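PDB 3ZOU: farnesyl pyrophosphate synthase from Pseudomonas aeruginosa, which catalyses the condensation of geranyl diphosphate with isopentenyl diphosphate to give farnesyl diphosphate, a magnesium-dependent step of isoprenoid synthesis. Local coordinates for residues Q11-A16 with L51-C56; F22-E27 with R31-M36; V82-P87 with D93-Q98; A173-H178 with K260-E265. All blocks are in the same frame, centred on the assembly; numbering follows the deposited sequence.

Contacts 1 and 3 are largely buried, contact 2 is partly buried, and contact 4 lies at the surface. Contact 2 is nested inside the chain loop that contact 1 closes. The loop of contact 2 follows helix 3-19, which supplies one side of contact 1. Each of the two uses a tyrosine, but in contact 2 a ring face is packed, whereas in contact 1 a phenol tip meets aliphatic carbons. Contact 3 is charged and holds magnesium and substrate. Contact 4 is one tyrosine-to-carboxylate hydrogen bond. Contacts 2 and 4 lie on opposite sides of the chain's centre, about 40 Å apart between centres.

Contact 1 of 4, residues Q11-A16 with L51-C56; sequences QARVDA and LAYAAC
Tyr53 reaches from helix 47-58 to helix 3-19 and puts its hydroxyl beside Arg13 and Val14. The helices stand well apart here: the nearest CA atoms, those of Val14 and Tyr53, are 9.7 Å from each other. The tyrosine side chain spans most of that gap. Its CG lies anti to the carbonyl carbon (chi1 -72°), which sends the ring out toward the other helix. Tyr53 OH lies 3.6 Å from Arg13 CG. Arg13 CD passes close to the phenol end of the ring, 3.8 Å from Tyr53 CZ. The arginine has CG anti to the backbone N (chi1 -169°) and stays extended to NE, so its methylenes run past the hydroxyl. The guanidinium and ring planes are almost perpendicular, 89° apart. Tyr53 OH sits at the guanidinium edge, near its plane, but no hydrogen bond joins the two. Val14 meets the edge of the ring, with Val14 CB 4.1 Å from Tyr53 OH. The polar ends converge on a third residue. Asp67 OD1 takes a salt bridge from Arg13 NE and a hydrogen bond with Tyr53 OH. Tyr6 and Cys10 of helix 3-19 also pack on Tyr53. The direct contact is thus van der Waals packing, while the shared carboxylate of Asp67 ties the two polar groups together and probably balances the arginine's charge.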
loop_
_atom_site.group_PDB
_atom_site.type_symbol
_atom_site.label_atom_id
_atom_site.label_comp_id
_atom_site.label_asym_id
_atom_site.label_seq_id
_atom_site.Cartn_x
_atom_site.Cartn_y
_atom_site.Cartn_z
ATOM N N GLN A 11 -14.786 -13.991 12.670
ATOM C CA GLN A 11 -14.432 -12.744 13.372
ATOM C C GLN A 11 -13.392 -13.055 14.457
ATOM O O GLN A 11 -12.348 -12.417 14.539
ATOM C CB GLN A 11 -15.697 -12.093 13.981
ATOM C CG GLN A 11 -15.478 -10.771 14.662
ATOM C CD GLN A 11 -16.811 -10.324 15.246
ATOM O OE1 GLN A 11 -17.365 -11.035 16.074
ATOM N NE2 GLN A 11 -17.353 -9.226 14.791
ATOM N N ALA A 12 -13.654 -14.066 15.280
ATOM C CA ALA A 12 -12.716 -14.363 16.351
ATOM C C ALA A 12 -11.347 -14.730 15.811
ATOM O O ALA A 12 -10.331 -14.340 16.377
ATOM C CB ALA A 12 -13.267 -15.473 17.241
ATOM N N ARG A 13 -11.306 -15.533 14.765
ATOM C CA ARG A 13 -10.067 -16.029 14.197
ATOM C C ARG A 13 -9.240 -14.886 13.614
ATOM O O ARG A 13 -8.057 -14.718 13.911
ATOM C CB ARG A 13 -10.386 -17.032 13.141
ATOM C CG ARG A 13 -9.149 -17.776 12.705
ATOM C CD ARG A 13 -9.286 -18.945 11.759
ATOM N NE ARG A 13 -7.915 -19.425 11.641
ATOM C CZ ARG A 13 -7.287 -20.336 12.394
ATOM N NH1 ARG A 13 -7.922 -21.034 13.335
ATOM N NH2 ARG A 13 -5.989 -20.580 12.173
ATOM N N VAL A 14 -9.878 -14.093 12.782
ATOM C CA VAL A 14 -9.148 -12.975 12.175
ATOM C C VAL A 14 -8.788 -11.921 13.184
ATOM O O VAL A 14 -7.694 -11.321 13.086
ATOM C CB VAL A 14 -9.871 -12.382 10.944
ATOM C CG1 VAL A 14 -11.002 -11.478 11.317
ATOM C CG2 VAL A 14 -8.830 -11.685 10.059
ATOM N N ASP A 15 -9.612 -11.679 14.176
ATOM C CA ASP A 15 -9.303 -10.722 15.196
ATOM C C ASP A 15 -8.046 -11.137 15.951
ATOM O O ASP A 15 -7.182 -10.320 16.236
ATOM C CB ASP A 15 -10.445 -10.477 16.177
ATOM C CG ASP A 15 -11.532 -9.588 15.632
ATOM O OD1 ASP A 15 -11.329 -9.039 14.518
ATOM O OD2 ASP A 15 -12.578 -9.585 16.278
ATOM N N ALA A 16 -7.919 -12.404 16.268
ATOM C CA ALA A 16 -6.676 -12.857 16.929
ATOM C C ALA A 16 -5.454 -12.655 16.095
ATOM O O ALA A 16 -4.443 -12.109 16.606
ATOM C CB ALA A 16 -6.829 -14.317 17.395
ATOM N N LEU A 51 -15.580 -13.927 3.875
ATOM C CA LEU A 51 -15.567 -14.278 2.487
ATOM C C LEU A 51 -14.324 -15.079 2.128
ATOM O O LEU A 51 -14.381 -16.009 1.323
ATOM C CB LEU A 51 -15.711 -13.029 1.599
ATOM C CG LEU A 51 -17.131 -12.438 1.542
ATOM C CD1 LEU A 51 -17.153 -11.029 0.975
ATOM C CD2 LEU A 51 -18.077 -13.353 0.776
ATOM N N ALA A 52 -13.149 -14.605 2.577
ATOM C CA ALA A 52 -11.879 -15.332 2.290
ATOM C C ALA A 52 -11.938 -16.747 2.875
ATOM O O ALA A 52 -11.611 -17.680 2.181
ATOM C CB ALA A 52 -10.694 -14.550 2.834
ATOM N N TYR A 53 -12.320 -16.871 4.116
ATOM C CA TYR A 53 -12.399 -18.227 4.729
ATOM C C TYR A 53 -13.418 -19.054 3.961
ATOM O O TYR A 53 -13.167 -20.223 3.659
ATOM C CB TYR A 53 -12.831 -18.128 6.192
ATOM C CG TYR A 53 -11.732 -17.573 7.068
ATOM C CD1 TYR A 53 -10.469 -18.146 7.117
ATOM C CD2 TYR A 53 -11.961 -16.498 7.916
ATOM C CE1 TYR A 53 -9.487 -17.666 7.949
ATOM C CE2 TYR A 53 -10.950 -15.966 8.713
ATOM C CZ TYR A 53 -9.725 -16.596 8.765
ATOM O OH TYR A 53 -8.682 -16.086 9.567
ATOM N N ALA A 54 -14.566 -18.465 3.640
ATOM C CA ALA A 54 -15.668 -19.256 3.067
ATOM C C ALA A 54 -15.278 -19.665 1.664
ATOM O O ALA A 54 -15.642 -20.763 1.209
ATOM C CB ALA A 54 -16.989 -18.522 3.111
ATOM N N ALA A 55 -14.627 -18.788 0.871
ATOM C CA ALA A 55 -14.204 -19.180 -0.446
ATOM C C ALA A 55 -13.141 -20.308 -0.388
ATOM O O ALA A 55 -13.139 -21.196 -1.260
ATOM C CB ALA A 55 -13.658 -17.945 -1.216
ATOM N N CYS A 56 -12.226 -20.210 0.550
ATOM C CA CYS A 56 -11.202 -21.208 0.726
ATOM C C CYS A 56 -11.928 -22.556 1.026
ATOM O O CYS A 56 -11.635 -23.547 0.322
ATOM C CB CYS A 56 -10.307 -20.805 1.848
ATOM S SG CYS A 56 -8.963 -21.955 2.188
#

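Contact 2 of 4, residues F22-E27 with R31-M36; sequences FVAPRE and RLYEAM
Tyr33 points from helix 30-40 into the loop 22-27 and is packed along its whole length. Tyr33 CB lies 3.7 Å from Phe22 O and also near Ala24 CB. With CG anti to the carbonyl carbon (chi1 -82°), the ring is laid against the loop backbone. Tyr33 CG meets Ala24 CA at 3.6 Å. This CA sits over one face in a CH-pi contact, 3.8 Å from the Tyr33 ring centroid and 16° off the ring normal. Tyr33 CD1 touches Ala24 CB at 3.7 Å. Tyr33 CD2 approaches Phe22 C, and Tyr33 CE2 lies beside Val23 O. Farther out, Tyr33 CE1 and Tyr33 CZ both meet Pro25 CD, each at 3.7 Å. Tyr33 OH is 3.8 Å from that same carbon. Met36 SD, from the next turn of the same helix, lies over the opposite face, above its centre and 3.9 Å from the plane, so the ring is held between the sulfur and the loop. Phe22 CD1 adds a contact with Met36 CB. Phe22 and Met36 also pack on Leu117 of helix 107-126. Ser151 of the second subunit touches Tyr33 and Met36, placing this junction between helices 3-19 and 30-40 beside the dimer interface.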
loop_
_atom_site.group_PDB
_atom_site.type_symbol
_atom_site.label_atom_id
_atom_site.label_comp_id
_atom_site.label_asym_id
_atom_site.label_seq_id
_atom_site.Cartn_x
_atom_site.Cartn_y
_atom_site.Cartn_z
ATOM N N PHE A 22 -0.115 -5.644 15.762
ATOM C CA PHE A 22 -0.046 -4.221 16.205
ATOM C C PHE A 22 0.913 -3.986 17.338
ATOM O O PHE A 22 0.702 -3.093 18.177
ATOM C CB PHE A 22 -1.454 -3.631 16.468
ATOM C CG PHE A 22 -2.372 -3.821 15.321
ATOM C CD1 PHE A 22 -2.017 -3.329 14.076
ATOM C CD2 PHE A 22 -3.581 -4.494 15.424
ATOM C CE1 PHE A 22 -2.850 -3.509 12.974
ATOM C CE2 PHE A 22 -4.398 -4.677 14.343
ATOM C CZ PHE A 22 -4.012 -4.201 13.091
ATOM N N VAL A 23 2.040 -4.707 17.333
ATOM C CA VAL A 23 3.030 -4.532 18.401
ATOM C C VAL A 23 4.148 -3.691 17.817
ATOM O O VAL A 23 4.794 -4.063 16.861
ATOM C CB VAL A 23 3.552 -5.893 18.943
ATOM C CG1 VAL A 23 4.576 -5.631 20.027
ATOM C CG2 VAL A 23 2.417 -6.761 19.478
ATOM N N ALA A 24 4.349 -2.513 18.396
ATOM C CA ALA A 24 5.363 -1.604 17.947
ATOM C C ALA A 24 6.726 -2.209 18.147
ATOM O O ALA A 24 6.965 -2.786 19.222
ATOM C CB ALA A 24 5.293 -0.286 18.723
ATOM N N PRO A 25 7.590 -2.102 17.147
ATOM C CA PRO A 25 8.939 -2.693 17.333
ATOM C C PRO A 25 9.847 -1.910 18.264
ATOM O O PRO A 25 10.904 -2.434 18.672
ATOM C CB PRO A 25 9.528 -2.730 15.927
ATOM C CG PRO A 25 8.683 -1.872 15.079
ATOM C CD PRO A 25 7.374 -1.615 15.761
ATOM N N ARG A 26 9.481 -0.689 18.569
ATOM C CA ARG A 26 10.214 0.127 19.540
ATOM C C ARG A 26 9.325 1.171 20.146
ATOM O O ARG A 26 8.304 1.575 19.588
ATOM C CB ARG A 26 11.449 0.748 18.910
ATOM C CG ARG A 26 11.173 1.611 17.715
ATOM C CD ARG A 26 12.498 1.846 16.951
ATOM N NE ARG A 26 13.363 2.627 17.819
ATOM C CZ ARG A 26 14.700 2.646 17.817
ATOM N NH1 ARG A 26 15.392 1.934 16.958
ATOM N NH2 ARG A 26 15.323 3.400 18.724
ATOM N N GLU A 27 9.754 1.706 21.278
ATOM C CA GLU A 27 8.933 2.594 22.044
ATOM C C GLU A 27 8.480 3.886 21.325
ATOM O O GLU A 27 7.355 4.314 21.541
ATOM C CB GLU A 27 9.672 2.976 23.313
ATOM C CG GLU A 27 8.822 3.646 24.362
ATOM C CD GLU A 27 9.586 3.808 25.674
ATOM O OE1 GLU A 27 10.821 3.564 25.666
ATOM O OE2 GLU A 27 8.947 4.165 26.697
ATOM N N ARG A 31 2.644 5.001 19.831
ATOM C CA ARG A 31 1.350 5.695 19.598
ATOM C C ARG A 31 0.830 5.389 18.192
ATOM O O ARG A 31 -0.380 5.182 18.016
ATOM C CB ARG A 31 1.518 7.205 19.777
ATOM C CG ARG A 31 0.215 7.986 19.774
ATOM C CD ARG A 31 0.443 9.450 20.157
ATOM N NE ARG A 31 -0.752 10.272 20.241
ATOM C CZ ARG A 31 -1.258 10.942 19.241
ATOM N NH1 ARG A 31 -0.780 10.780 17.998
ATOM N NH2 ARG A 31 -2.324 11.696 19.437
ATOM N N LEU A 32 1.727 5.333 17.212
ATOM C CA LEU A 32 1.304 4.969 15.859
ATOM C C LEU A 32 0.654 3.612 15.794
ATOM O O LEU A 32 -0.410 3.458 15.204
ATOM C CB LEU A 32 2.553 5.026 14.938
ATOM C CG LEU A 32 2.282 4.540 13.498
ATOM C CD1 LEU A 32 1.334 5.473 12.782
ATOM C CD2 LEU A 32 3.602 4.402 12.748
ATOM N N TYR A 33 1.286 2.652 16.479
ATOM C CA TYR A 33 0.742 1.289 16.517
ATOM C C TYR A 33 -0.572 1.282 17.297
ATOM O O TYR A 33 -1.476 0.520 16.951
ATOM C CB TYR A 33 1.752 0.281 17.028
ATOM C CG TYR A 33 2.685 -0.150 15.938
ATOM C CD1 TYR A 33 3.716 0.683 15.473
ATOM C CD2 TYR A 33 2.512 -1.365 15.306
ATOM C CE1 TYR A 33 4.530 0.298 14.420
ATOM C CE2 TYR A 33 3.309 -1.748 14.204
ATOM C CZ TYR A 33 4.336 -0.917 13.802
ATOM O OH TYR A 33 5.152 -1.333 12.750
ATOM N N GLU A 34 -0.686 2.083 18.349
ATOM C CA GLU A 34 -1.982 2.210 18.997
ATOM C C GLU A 34 -3.070 2.753 18.095
ATOM O O GLU A 34 -4.226 2.278 18.131
ATOM C CB GLU A 34 -1.896 3.054 20.276
ATOM C CG GLU A 34 -3.230 3.065 21.022
ATOM C CD GLU A 34 -4.040 1.700 21.069
ATOM O OE1 GLU A 34 -3.437 0.729 21.619
ATOM O OE2 GLU A 34 -5.240 1.544 20.540
ATOM N N ALA A 35 -2.723 3.742 17.284
ATOM C CA ALA A 35 -3.716 4.288 16.310
ATOM C C ALA A 35 -4.081 3.245 15.250
ATOM O O ALA A 35 -5.243 3.186 14.810
ATOM C CB ALA A 35 -3.281 5.570 15.620
ATOM N N MET A 36 -3.094 2.461 14.827
ATOM C CA MET A 36 -3.398 1.340 13.915
ATOM C C MET A 36 -4.340 0.361 14.544
ATOM O O MET A 36 -5.328 -0.063 13.953
ATOM C CB MET A 36 -2.109 0.583 13.564
ATOM C CG MET A 36 -1.162 1.423 12.731
ATOM S SD MET A 36 0.510 0.773 12.598
ATOM C CE MET A 36 0.193 -0.572 11.487
#

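Contact 3 of 4, residues V82-P87 with D93-Q98; sequences VHDDLP and DLRRGQ. With MG (magnesium ion), chain D; MG (magnesium ion), chain C; GPP (geranyl diphosphate), chain E.
Asp85 and Arg95 form a two-pronged salt bridge, with the guanidinium presented side-on. Arg95 NE bonds Asp85 OD2 at 3.0 Å, nearly straight at 168° and on the syn side of the carboxylate. Arg95 NH2 reaches Asp85 OD1 at 2.8 Å, from above the carboxylate plane. The arginine is bent at chi3 (-76°), which turns its other edge to the substrate. Hydrogen bonds follow there: Arg95 NH1 to O3B of geranyl diphosphate is 3.0 Å, and Arg95 NH2 to O1B is weak. Water 1 links Asp85 OD1 with Leu94 O.

On the protein side the metal bonds come from Asp84 and Asp90, which serve both ions. Asp84 OD1 and Asp84 OD2 bind separate magnesium ions, at 2.2 and 2.1 Å, and substrate O1A bridges both. Gln158 bonds Asp84 OD1. Water 2, on one ion, donates to Asp85 OD1. Asp84, Asp85 and Asp90 belong to the first aspartate-rich motif of trans-prenyltransferases; Arg95 follows it, and magnesium and arginine together hold the allylic diphosphate.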
loop_
_atom_site.group_PDB
_atom_site.type_symbol
_atom_site.label_atom_id
_atom_site.label_comp_id
_atom_site.label_asym_id
_atom_site.label_seq_id
_atom_site.Cartn_x
_atom_site.Cartn_y
_atom_site.Cartn_z
ATOM N N VAL A 82 -10.574 4.739 7.571
ATOM C CA VAL A 82 -9.879 5.837 8.246
ATOM C C VAL A 82 -9.786 7.007 7.297
ATOM O O VAL A 82 -10.099 8.129 7.702
ATOM C CB VAL A 82 -8.511 5.376 8.791
ATOM C CG1 VAL A 82 -7.740 6.569 9.324
ATOM C CG2 VAL A 82 -8.682 4.345 9.900
ATOM N N HIS A 83 -9.317 6.775 6.067
ATOM C CA HIS A 83 -9.189 7.899 5.127
ATOM C C HIS A 83 -10.558 8.465 4.767
ATOM O O HIS A 83 -10.669 9.659 4.618
ATOM C CB HIS A 83 -8.344 7.534 3.916
ATOM C CG HIS A 83 -6.870 7.478 4.200
ATOM N ND1 HIS A 83 -5.927 7.251 3.221
ATOM C CD2 HIS A 83 -6.173 7.654 5.346
ATOM C CE1 HIS A 83 -4.726 7.261 3.746
ATOM N NE2 HIS A 83 -4.839 7.500 5.043
ATOM N N ASP A 84 -11.553 7.609 4.563
ATOM C CA ASP A 84 -12.922 8.042 4.211
ATOM C C ASP A 84 -13.474 8.976 5.325
ATOM O O ASP A 84 -14.226 9.894 5.017
ATOM C CB ASP A 84 -13.824 6.846 4.063
ATOM C CG ASP A 84 -15.250 7.200 3.687
ATOM O OD1 ASP A 84 -15.507 7.644 2.520
ATOM O OD2 ASP A 84 -16.132 7.074 4.545
ATOM N N ASP A 85 -13.116 8.757 6.563
ATOM C CA ASP A 85 -13.680 9.510 7.664
ATOM C C ASP A 85 -13.047 10.909 7.779
ATOM O O ASP A 85 -13.554 11.770 8.478
ATOM C CB ASP A 85 -13.451 8.774 8.973
ATOM C CG ASP A 85 -14.349 7.566 9.182
ATOM O OD1 ASP A 85 -15.458 7.513 8.638
ATOM O OD2 ASP A 85 -13.936 6.717 9.969
ATOM N N LEU A 86 -11.888 11.106 7.144
ATOM C CA LEU A 86 -11.154 12.372 7.312
ATOM C C LEU A 86 -11.950 13.608 6.914
ATOM O O LEU A 86 -12.798 13.540 6.079
ATOM C CB LEU A 86 -9.874 12.360 6.472
ATOM C CG LEU A 86 -8.814 11.336 6.837
ATOM C CD1 LEU A 86 -7.734 11.316 5.778
ATOM C CD2 LEU A 86 -8.213 11.649 8.198
ATOM N N PRO A 87 -11.601 14.772 7.541
ATOM C CA PRO A 87 -12.300 15.975 7.184
ATOM C C PRO A 87 -12.386 16.281 5.708
ATOM O O PRO A 87 -13.396 16.833 5.268
ATOM C CB PRO A 87 -11.482 17.024 7.911
ATOM C CG PRO A 87 -11.030 16.364 9.123
ATOM C CD PRO A 87 -10.674 14.975 8.651
ATOM N N ASP A 93 -17.106 12.415 12.671
ATOM C CA ASP A 93 -16.639 12.345 14.053
ATOM C C ASP A 93 -16.748 10.959 14.659
ATOM O O ASP A 93 -16.087 10.619 15.633
ATOM C CB ASP A 93 -17.463 13.316 14.884
ATOM C CG ASP A 93 -17.217 14.776 14.527
ATOM O OD1 ASP A 93 -16.237 15.151 13.873
ATOM O OD2 ASP A 93 -18.050 15.624 15.028
ATOM N N LEU A 94 -17.683 10.179 14.109
ATOM C CA LEU A 94 -18.012 8.865 14.618
ATOM C C LEU A 94 -18.026 7.783 13.535
ATOM O O LEU A 94 -18.289 8.060 12.366
ATOM C CB LEU A 94 -19.415 8.884 15.220
ATOM C CG LEU A 94 -19.607 9.889 16.361
ATOM C CD1 LEU A 94 -21.122 10.001 16.594
ATOM C CD2 LEU A 94 -18.873 9.385 17.597
ATOM N N ARG A 95 -17.720 6.597 13.969
ATOM C CA ARG A 95 -17.923 5.412 13.154
ATOM C C ARG A 95 -18.523 4.346 14.063
ATOM O O ARG A 95 -17.927 3.960 15.082
ATOM C CB ARG A 95 -16.601 4.950 12.532
ATOM C CG ARG A 95 -16.849 3.674 11.682
ATOM C CD ARG A 95 -15.676 3.391 10.755
ATOM N NE ARG A 95 -15.674 4.285 9.608
ATOM C CZ ARG A 95 -16.454 4.216 8.521
ATOM N NH1 ARG A 95 -17.393 3.251 8.377
ATOM N NH2 ARG A 95 -16.307 5.104 7.540
ATOM N N ARG A 96 -19.723 3.901 13.700
ATOM C CA ARG A 96 -20.496 2.958 14.552
ATOM C C ARG A 96 -20.516 3.458 16.027
ATOM O O ARG A 96 -20.183 2.758 16.984
ATOM C CB ARG A 96 -19.974 1.539 14.362
ATOM C CG ARG A 96 -20.280 1.066 12.922
ATOM C CD ARG A 96 -19.831 -0.364 12.576
ATOM N NE ARG A 96 -19.379 -1.072 13.762
ATOM C CZ ARG A 96 -18.116 -1.333 14.090
ATOM N NH1 ARG A 96 -17.093 -0.975 13.315
ATOM N NH2 ARG A 96 -17.885 -1.987 15.211
ATOM N N GLY A 97 -20.811 4.743 16.144
ATOM C CA GLY A 97 -20.919 5.429 17.416
ATOM C C GLY A 97 -19.683 5.655 18.251
ATOM O O GLY A 97 -19.816 6.158 19.322
ATOM N N GLN A 98 -18.464 5.332 17.761
ATOM C CA GLN A 98 -17.246 5.586 18.482
ATOM C C GLN A 98 -16.403 6.654 17.760
ATOM O O GLN A 98 -16.539 6.803 16.545
ATOM C CB GLN A 98 -16.418 4.292 18.624
ATOM C CG GLN A 98 -17.129 3.219 19.438
ATOM C CD GLN A 98 -17.191 3.570 20.899
ATOM O OE1 GLN A 98 -16.205 3.993 21.487
ATOM N NE2 GLN A 98 -18.366 3.378 21.506
HETATM MG MG MG D . -18.115 7.670 4.802
HETATM MG MG MG C . -17.516 8.162 1.806
HETATM C C1 GPP E . -17.006 4.028 2.799
HETATM O O1 GPP E . -18.112 4.482 1.981
HETATM C C2 GPP E . -15.747 4.058 1.997
HETATM C C3 GPP E . -15.322 3.005 1.258
HETATM C C4 GPP E . -16.063 1.736 1.381
HETATM C C5 GPP E . -14.074 3.026 0.496
HETATM C C6 GPP E . -13.185 4.192 0.977
HETATM C C7 GPP E . -12.042 4.266 0.072
HETATM C C8 GPP E . -10.955 5.011 0.202
HETATM C C9 GPP E . -10.585 5.965 1.352
HETATM C C10 GPP E . -10.099 4.746 -0.996
HETATM P PA GPP E . -19.186 5.494 2.609
HETATM O O1A GPP E . -18.477 6.828 2.965
HETATM O O2A GPP E . -20.280 5.601 1.564
HETATM O O3A GPP E . -19.719 4.591 3.826
HETATM P PB GPP E . -19.652 4.871 5.417
HETATM O O1B GPP E . -18.776 6.107 5.568
HETATM O O2B GPP E . -21.076 5.125 5.867
HETATM O O3B GPP E . -19.033 3.554 5.883
HETATM O O HOH W 1 -17.743 6.957 9.990
HETATM O O HOH W 2 -17.474 8.447 6.616
HETATM O O HOH W 3 -19.324 8.912 0.965
HETATM O O HOH W 4 -17.352 6.840 0.028
HETATM O O HOH W 5 -16.608 9.797 0.772
HETATM O O HOH W 6 -19.951 8.553 5.092
#

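Contact 4 of 4, residues A173-H178 with K260-E265; sequences ALEVMH and KGYALE
Glu175 and Tyr262 reach toward each other from opposite directions and meet at their polar ends. Tyr262 OH donates a hydrogen bond of 2.7 Å to Glu175 OE2. The carboxylate and ring planes are nearly parallel, 11° apart. Glu175 OE2 comes in at the ring edge, 3.4 Å from Tyr262 CE2. The hydroxyl meets this oxygen on its syn side, 29° out of the carboxylate plane. Glu175 is extended beyond CG (chi2 -176°), which carries the carboxylate well away from its helix. The tyrosine ring spans the rest of the gap. The nearest CA atoms, those of Glu175 and Tyr262, are 12.8 Å apart. Gln171 NE2 also bonds Glu175 OE2, and Tyr250 OH adds a weak bond, so the oxygen has several partners. The bond joins helix 171-196 to helix 256-273. Leu217 of helix 202-227 packs on both residues, and Tyr250 and Leu254 of helix 250-254 touch the tyrosine.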
loop_
_atom_site.group_PDB
_atom_site.type_symbol
_atom_site.label_atom_id
_atom_site.label_comp_id
_atom_site.label_asym_id
_atom_site.label_seq_id
_atom_site.Cartn_x
_atom_site.Cartn_y
_atom_site.Cartn_z
ATOM N N ALA A 173 -24.396 3.961 -13.853
ATOM C CA ALA A 173 -23.338 4.707 -13.239
ATOM C C ALA A 173 -23.251 4.435 -11.721
ATOM O O ALA A 173 -22.139 4.355 -11.167
ATOM C CB ALA A 173 -23.486 6.190 -13.513
ATOM N N LEU A 174 -24.396 4.271 -11.069
ATOM C CA LEU A 174 -24.393 3.912 -9.655
ATOM C C LEU A 174 -23.690 2.574 -9.500
ATOM O O LEU A 174 -22.906 2.409 -8.537
ATOM C CB LEU A 174 -25.811 3.863 -9.094
ATOM C CG LEU A 174 -25.949 3.532 -7.593
ATOM C CD1 LEU A 174 -25.275 4.629 -6.751
ATOM C CD2 LEU A 174 -27.397 3.429 -7.186
ATOM N N GLU A 175 -23.931 1.655 -10.406
ATOM C CA GLU A 175 -23.361 0.309 -10.330
ATOM C C GLU A 175 -21.856 0.295 -10.624
ATOM O O GLU A 175 -21.097 -0.437 -9.948
ATOM C CB GLU A 175 -24.135 -0.710 -11.154
ATOM C CG GLU A 175 -25.485 -0.908 -10.476
ATOM C CD GLU A 175 -26.347 -1.977 -11.114
ATOM O OE1 GLU A 175 -25.954 -2.530 -12.170
ATOM O OE2 GLU A 175 -27.401 -2.262 -10.515
ATOM N N VAL A 176 -21.442 1.135 -11.590
ATOM C CA VAL A 176 -19.987 1.283 -11.853
ATOM C C VAL A 176 -19.304 1.755 -10.538
ATOM O O VAL A 176 -18.251 1.250 -10.165
ATOM C CB VAL A 176 -19.706 2.329 -12.955
ATOM C CG1 VAL A 176 -18.236 2.759 -13.014
ATOM C CG2 VAL A 176 -20.070 1.696 -14.292
ATOM N N MET A 177 -19.921 2.708 -9.859
ATOM C CA MET A 177 -19.341 3.283 -8.631
ATOM C C MET A 177 -19.228 2.172 -7.598
ATOM O O MET A 177 -18.182 1.945 -7.006
ATOM C CB MET A 177 -20.199 4.399 -8.118
ATOM C CG MET A 177 -19.645 5.141 -6.940
ATOM S SD MET A 177 -19.904 4.374 -5.331
ATOM C CE MET A 177 -21.654 4.682 -5.069
ATOM N N HIS A 178 -20.350 1.482 -7.374
ATOM C CA HIS A 178 -20.369 0.403 -6.357
ATOM C C HIS A 178 -19.381 -0.684 -6.691
ATOM O O HIS A 178 -18.648 -1.156 -5.781
ATOM C CB HIS A 178 -21.766 -0.216 -6.171
ATOM C CG HIS A 178 -22.712 0.637 -5.407
ATOM N ND1 HIS A 178 -22.363 1.340 -4.295
ATOM C CD2 HIS A 178 -24.038 0.893 -5.614
ATOM C CE1 HIS A 178 -23.428 1.988 -3.837
ATOM N NE2 HIS A 178 -24.444 1.711 -4.631
ATOM N N LYS A 260 -36.636 -4.048 -4.135
ATOM C CA LYS A 260 -36.722 -5.305 -3.315
ATOM C C LYS A 260 -36.609 -6.549 -4.219
ATOM O O LYS A 260 -35.916 -7.531 -3.923
ATOM C CB LYS A 260 -38.013 -5.316 -2.533
ATOM C CG LYS A 260 -38.035 -4.304 -1.435
ATOM C CD LYS A 260 -39.392 -4.225 -0.742
ATOM C CE LYS A 260 -39.240 -3.423 0.501
ATOM N NZ LYS A 260 -40.444 -3.309 1.372
ATOM N N GLY A 261 -37.257 -6.491 -5.388
ATOM C CA GLY A 261 -37.165 -7.501 -6.378
ATOM C C GLY A 261 -35.798 -7.784 -6.938
ATOM O O GLY A 261 -35.366 -8.925 -7.232
ATOM N N TYR A 262 -35.100 -6.664 -7.196
ATOM C CA TYR A 262 -33.764 -6.740 -7.690
ATOM C C TYR A 262 -32.798 -7.359 -6.659
ATOM O O TYR A 262 -31.958 -8.106 -7.046
ATOM C CB TYR A 262 -33.309 -5.333 -8.052
ATOM C CG TYR A 262 -31.942 -5.222 -8.733
ATOM C CD1 TYR A 262 -31.531 -6.100 -9.753
ATOM C CD2 TYR A 262 -31.073 -4.204 -8.345
ATOM C CE1 TYR A 262 -30.304 -5.957 -10.390
ATOM C CE2 TYR A 262 -29.844 -4.061 -8.986
ATOM C CZ TYR A 262 -29.469 -4.943 -9.974
ATOM O OH TYR A 262 -28.227 -4.835 -10.587
ATOM N N ALA A 263 -32.999 -7.071 -5.407
ATOM C CA ALA A 263 -32.179 -7.695 -4.335
ATOM C C ALA A 263 -32.324 -9.187 -4.387
ATOM O O ALA A 263 -31.340 -9.910 -4.361
ATOM C CB ALA A 263 -32.538 -7.156 -2.982
ATOM N N LEU A 264 -33.562 -9.663 -4.569
ATOM C CA LEU A 264 -33.721 -11.114 -4.731
ATOM C C LEU A 264 -33.064 -11.708 -5.944
ATOM O O LEU A 264 -32.489 -12.787 -5.923
ATOM C CB LEU A 264 -35.221 -11.535 -4.721
ATOM C CG LEU A 264 -35.994 -11.138 -3.476
ATOM C CD1 LEU A 264 -37.390 -11.738 -3.576
ATOM C CD2 LEU A 264 -35.359 -11.572 -2.181
ATOM N N GLU A 265 -33.143 -10.981 -7.062
ATOM C CA GLU A 265 -32.510 -11.417 -8.294
ATOM C C GLU A 265 -30.991 -11.537 -8.128
ATOM O O GLU A 265 -30.399 -12.469 -8.643
ATOM C CB GLU A 265 -32.828 -10.447 -9.439
ATOM C CG GLU A 265 -34.311 -10.438 -9.781
ATOM C CD GLU A 265 -34.734 -9.375 -10.752
ATOM O OE1 GLU A 265 -34.008 -8.377 -10.984
ATOM O OE2 GLU A 265 -35.864 -9.553 -11.241
#